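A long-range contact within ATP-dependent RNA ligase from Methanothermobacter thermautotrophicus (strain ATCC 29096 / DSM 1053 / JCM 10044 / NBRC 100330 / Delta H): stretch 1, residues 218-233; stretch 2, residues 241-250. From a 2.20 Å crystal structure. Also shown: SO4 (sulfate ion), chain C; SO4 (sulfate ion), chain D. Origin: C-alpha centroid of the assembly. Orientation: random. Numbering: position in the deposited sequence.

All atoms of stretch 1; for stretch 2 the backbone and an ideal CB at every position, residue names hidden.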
# COMPACT_ATOMS: atom_id res chain seq x y z
N ILE A 218 21.84 12.85 -16.31
CA ILE A 218 21.22 13.93 -15.56
C ILE A 218 20.64 13.43 -14.23
O ILE A 218 20.90 14.00 -13.17
CB ILE A 218 20.09 14.60 -16.38
CG1 ILE A 218 20.68 15.42 -17.54
CG2 ILE A 218 19.21 15.46 -15.49
CD1 ILE A 218 19.65 15.81 -18.63
N ILE A 219 19.86 12.36 -14.30
CA ILE A 219 19.25 11.81 -13.10
C ILE A 219 20.32 11.38 -12.08
O ILE A 219 20.15 11.61 -10.88
CB ILE A 219 18.32 10.61 -13.44
CG1 ILE A 219 16.98 11.13 -13.98
CG2 ILE A 219 18.06 9.77 -12.22
CD1 ILE A 219 16.24 12.07 -12.98
N ARG A 220 21.42 10.81 -12.56
CA ARG A 220 22.50 10.42 -11.65
C ARG A 220 23.04 11.63 -10.91
O ARG A 220 23.27 11.60 -9.70
CB ARG A 220 23.63 9.71 -12.39
CG ARG A 220 24.59 9.00 -11.44
CD ARG A 220 25.66 8.23 -12.19
NE ARG A 220 25.08 7.27 -13.12
CZ ARG A 220 24.95 5.97 -12.87
NH1 ARG A 220 25.38 5.46 -11.72
NH2 ARG A 220 24.40 5.18 -13.79
N ALA A 221 23.21 12.71 -11.66
CA ALA A 221 23.66 13.97 -11.12
C ALA A 221 22.69 14.53 -10.08
O ALA A 221 23.10 14.88 -8.98
CB ALA A 221 23.86 14.97 -12.25
N LEU A 222 21.42 14.60 -10.44
CA LEU A 222 20.39 15.14 -9.55
C LEU A 222 20.31 14.34 -8.27
O LEU A 222 20.10 14.89 -7.19
CB LEU A 222 19.01 15.12 -10.23
CG LEU A 222 18.67 16.12 -11.33
CD1 LEU A 222 17.20 16.07 -11.65
CD2 LEU A 222 19.08 17.51 -10.91
N GLY A 223 20.47 13.03 -8.41
CA GLY A 223 20.37 12.11 -7.30
C GLY A 223 21.31 12.43 -6.16
O GLY A 223 20.91 12.48 -5.01
N MET A 224 22.57 12.67 -6.48
CA MET A 224 23.55 12.94 -5.44
C MET A 224 23.46 14.37 -4.90
O MET A 224 24.05 14.68 -3.87
CB MET A 224 24.95 12.63 -5.98
CG MET A 224 25.05 11.18 -6.50
SD MET A 224 26.58 10.71 -7.35
CE MET A 224 26.27 8.96 -7.60
N ALA A 225 22.71 15.22 -5.59
CA ALA A 225 22.44 16.57 -5.08
C ALA A 225 21.12 16.61 -4.30
O ALA A 225 20.83 17.59 -3.61
CB ALA A 225 22.41 17.56 -6.23
N GLY A 226 20.33 15.54 -4.40
CA GLY A 226 19.04 15.47 -3.74
C GLY A 226 17.93 16.28 -4.40
O GLY A 226 17.01 16.75 -3.72
N ARG A 227 18.02 16.47 -5.72
CA ARG A 227 16.97 17.13 -6.50
C ARG A 227 15.92 16.13 -7.00
O ARG A 227 16.17 14.92 -7.04
CB ARG A 227 17.61 17.88 -7.66
CG ARG A 227 18.66 18.85 -7.16
CD ARG A 227 18.47 20.18 -7.80
NE ARG A 227 18.90 21.26 -6.93
CZ ARG A 227 18.67 22.54 -7.19
NH1 ARG A 227 18.00 22.87 -8.29
NH2 ARG A 227 19.10 23.47 -6.35
N GLU A 228 14.75 16.61 -7.40
CA GLU A 228 13.59 15.72 -7.50
C GLU A 228 13.59 14.88 -8.75
O GLU A 228 13.30 13.68 -8.70
CB GLU A 228 12.29 16.52 -7.43
CG GLU A 228 11.07 15.63 -7.19
CD GLU A 228 9.77 16.34 -7.49
OE1 GLU A 228 9.82 17.53 -7.86
OE2 GLU A 228 8.69 15.70 -7.35
N GLY A 229 13.88 15.51 -9.89
CA GLY A 229 13.89 14.78 -11.13
C GLY A 229 13.69 15.65 -12.36
O GLY A 229 14.05 16.82 -12.37
N VAL A 230 13.07 15.06 -13.37
CA VAL A 230 13.05 15.63 -14.70
C VAL A 230 11.63 15.64 -15.27
O VAL A 230 10.85 14.74 -14.97
CB VAL A 230 14.03 14.80 -15.59
CG1 VAL A 230 13.36 14.22 -16.83
CG2 VAL A 230 15.31 15.56 -15.87
N VAL A 231 11.28 16.66 -16.04
CA VAL A 231 10.09 16.62 -16.89
C VAL A 231 10.52 16.69 -18.36
O VAL A 231 11.16 17.65 -18.77
CB VAL A 231 9.10 17.77 -16.63
CG1 VAL A 231 7.97 17.70 -17.66
CG2 VAL A 231 8.55 17.74 -15.18
N MET A 232 10.16 15.68 -19.14
CA MET A 232 10.57 15.58 -20.53
C MET A 232 9.47 16.06 -21.45
O MET A 232 8.31 15.69 -21.28
CB MET A 232 10.95 14.14 -20.87
CG MET A 232 12.20 13.68 -20.16
SD MET A 232 12.48 11.91 -20.31
CE MET A 232 11.19 11.25 -19.25
N LYS A 233 9.84 16.87 -22.44
CA LYS A 233 8.83 17.52 -23.27
C LYS A 233 9.12 17.48 -24.76
O LYS A 233 10.26 17.61 -25.21
CB LYS A 233 8.67 18.98 -22.85
CG LYS A 233 8.02 19.13 -21.50
CD LYS A 233 7.94 20.58 -21.06
CE LYS A 233 7.31 20.67 -19.66
NZ LYS A 233 7.29 22.04 -19.12
N UNK A 241 3.81 15.76 -21.97
CA UNK A 241 5.08 15.57 -21.27
C UNK A 241 5.13 14.27 -20.46
O UNK A 241 4.08 13.67 -20.17
CB UNK A 241 5.34 16.76 -20.34
N UNK A 242 6.33 13.84 -20.09
CA UNK A 242 6.50 12.71 -19.16
C UNK A 242 7.37 13.12 -17.99
O UNK A 242 8.38 13.81 -18.17
CB UNK A 242 7.11 11.50 -19.87
N UNK A 243 7.01 12.67 -16.78
CA UNK A 243 7.88 12.94 -15.65
C UNK A 243 8.62 11.67 -15.20
O UNK A 243 8.13 10.55 -15.32
CB UNK A 243 7.07 13.52 -14.49
N UNK A 244 9.83 11.87 -14.67
CA UNK A 244 10.68 10.78 -14.21
C UNK A 244 11.52 11.30 -13.03
O UNK A 244 12.13 12.36 -13.13
CB UNK A 244 11.57 10.26 -15.34
N UNK A 245 11.52 10.56 -11.93
CA UNK A 245 12.17 11.05 -10.70
C UNK A 245 13.33 10.19 -10.21
O UNK A 245 13.50 9.05 -10.63
CB UNK A 245 11.13 11.15 -9.58
N UNK A 246 14.14 10.78 -9.33
CA UNK A 246 15.38 10.18 -8.84
C UNK A 246 15.16 9.32 -7.60
O UNK A 246 14.14 9.47 -6.91
CB UNK A 246 16.40 11.28 -8.53
N UNK A 247 16.11 8.45 -7.28
CA UNK A 247 15.94 7.53 -6.15
C UNK A 247 15.89 8.33 -4.87
O UNK A 247 15.12 8.01 -3.96
CB UNK A 247 17.07 6.50 -6.09
N UNK A 248 16.69 9.38 -4.81
CA UNK A 248 16.75 10.20 -3.62
C UNK A 248 15.43 10.93 -3.39
O UNK A 248 14.97 11.03 -2.26
CB UNK A 248 17.90 11.20 -3.73
N UNK A 249 14.80 11.38 -4.47
CA UNK A 249 13.45 11.95 -4.36
C UNK A 249 12.46 10.95 -3.72
O UNK A 249 11.67 11.33 -2.85
CB UNK A 249 12.95 12.37 -5.74
N UNK A 250 12.53 9.69 -4.15
CA UNK A 250 11.65 8.64 -3.61
C UNK A 250 11.89 8.37 -2.13
O UNK A 250 10.95 8.21 -1.36
CB UNK A 250 11.84 7.34 -4.40
S SO4 C . 2.41 10.34 -9.65
O1 SO4 C . 2.89 9.36 -10.63
O2 SO4 C . 1.66 9.66 -8.59
O3 SO4 C . 3.54 11.09 -9.06
O4 SO4 C . 1.51 11.28 -10.33
S SO4 D . 0.07 15.22 -11.49
O1 SO4 D . 0.12 13.78 -11.28
O2 SO4 D . -1.32 15.58 -11.75
O3 SO4 D . 0.93 15.61 -12.61
O4 SO4 D . 0.53 15.91 -10.29

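Strand 229-233 and the backbone of 242-245 run antiparallel, so stretch 1 gives part of the environment along the second strand.

Position 241 precedes the pairing. Its CB points sideways, near Val 231 and the aliphatic part of Lys 233, and phi of -77° would admit proline as well as a small or branched apolar residue. It is Pro 241, whose CB lies 4.0 Å from Val 231 CG1.

At 242 the backbone N donates to Met 232 O (3.0 Å) and the backbone O accepts from Met 232 N (2.8 Å). The CB lies on the face of Met 232, so Leu, Ile, Val or Met fits. Leu 242 places its CB 4.1 Å from Met 232 CE.

Position 243 shares the face of Val 231, but little of stretch 1 meets the outer part of a side chain here, so a long polar or charged residue suits: Lys, Arg, Gln or Glu. Lys 243 leads away from stretch 1, and its NZ bonds O4 of the chain C sulfate, an ion probably from the crystallisation liquor, at 2.7 Å.

Position 244 returns to the face of Val 230 and Met 232, with Ile 219 farther along; its N donates to Val 230 O (3.1 Å). A large apolar or aromatic residue could reach from the sheet to Ile 219. In Tyr 244, CB lies 4.0 Å from Met 232 CE, and Ile 219 CG1 meets the ring edge 3.7 Å from Tyr 244 CE2.

At 245 Gly 229 presents no side chain opposite, and the ideal CB is 3.4 Å from Glu 228 O; small or beta-branched residues such as Thr, Val or Ser are plausible. Thr 245 hydrogen-bonds the side chain of 250 through OG1.

Position 246 lies just before a helix, at the N-cap position, its CB toward stretch 1 and 3.9 Å from Arg 227 O. Ser, Thr, Asp or Asn could cap, but a hydroxyl can also donate to that carbonyl. Ser 246 OG donates to Arg 227 O (3.0 Å) and accepts from the backbone N of 249.

Position 247 points sideways, out of contact, and tolerates many residues; it is Ser 247.

At 248 CB points toward stretch 1, with Gly 226 a neighbour, and a flexible chain would suit. Gln 248 brings its CG tightly against Gly 223 O, 3.0 Å away; a CB on Gly 223 would clash with Gln 248 OE1, so that glycine makes the room.

At 249 the ideal CB is already 3.3 Å from Glu 228 O, favouring a small residue: Ala 249.

Position 250 points away, leaving the choice open; it is His 250, whose NE2 lies 2.6 Å from Thr 245 OG1 in their hydrogen bond.

Stretch 2 (241-250) PLKYTSSQAH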
# COMPACT_ATOMS: atom_id res chain seq x y z
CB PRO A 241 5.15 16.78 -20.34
CG PRO A 241 4.05 17.71 -20.78
CD PRO A 241 3.01 16.82 -21.35
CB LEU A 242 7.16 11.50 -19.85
CG LEU A 242 6.45 10.74 -20.96
CD1 LEU A 242 7.33 9.54 -21.43
CD2 LEU A 242 5.08 10.29 -20.50
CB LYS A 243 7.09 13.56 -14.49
CG LYS A 243 5.92 12.74 -14.01
CD LYS A 243 5.03 13.51 -13.01
CE LYS A 243 4.02 12.55 -12.38
NZ LYS A 243 2.95 13.19 -11.58
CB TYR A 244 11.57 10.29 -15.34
CG TYR A 244 12.48 9.14 -14.98
CD1 TYR A 244 12.08 7.83 -15.17
CD2 TYR A 244 13.74 9.37 -14.47
CE1 TYR A 244 12.92 6.76 -14.84
CE2 TYR A 244 14.58 8.33 -14.13
CZ TYR A 244 14.17 7.03 -14.33
OH TYR A 244 15.03 6.00 -14.01
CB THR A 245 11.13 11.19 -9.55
OG1 THR A 245 10.28 10.05 -9.49
CG2 THR A 245 10.27 12.41 -9.81
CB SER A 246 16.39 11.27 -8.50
OG SER A 246 15.98 11.97 -7.34
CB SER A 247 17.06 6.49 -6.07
OG SER A 247 16.74 5.50 -5.08
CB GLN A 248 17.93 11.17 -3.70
CG GLN A 248 19.26 10.46 -3.54
CD GLN A 248 19.67 9.66 -4.77
OE1 GLN A 248 19.07 9.79 -5.85
NE2 GLN A 248 20.69 8.83 -4.62
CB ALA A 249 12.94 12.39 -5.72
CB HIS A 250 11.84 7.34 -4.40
CG HIS A 250 11.69 7.51 -5.87
ND1 HIS A 250 12.28 6.67 -6.78
CD2 HIS A 250 11.04 8.46 -6.60
CE1 HIS A 250 11.99 7.08 -8.01
NE2 HIS A 250 11.24 8.16 -7.92
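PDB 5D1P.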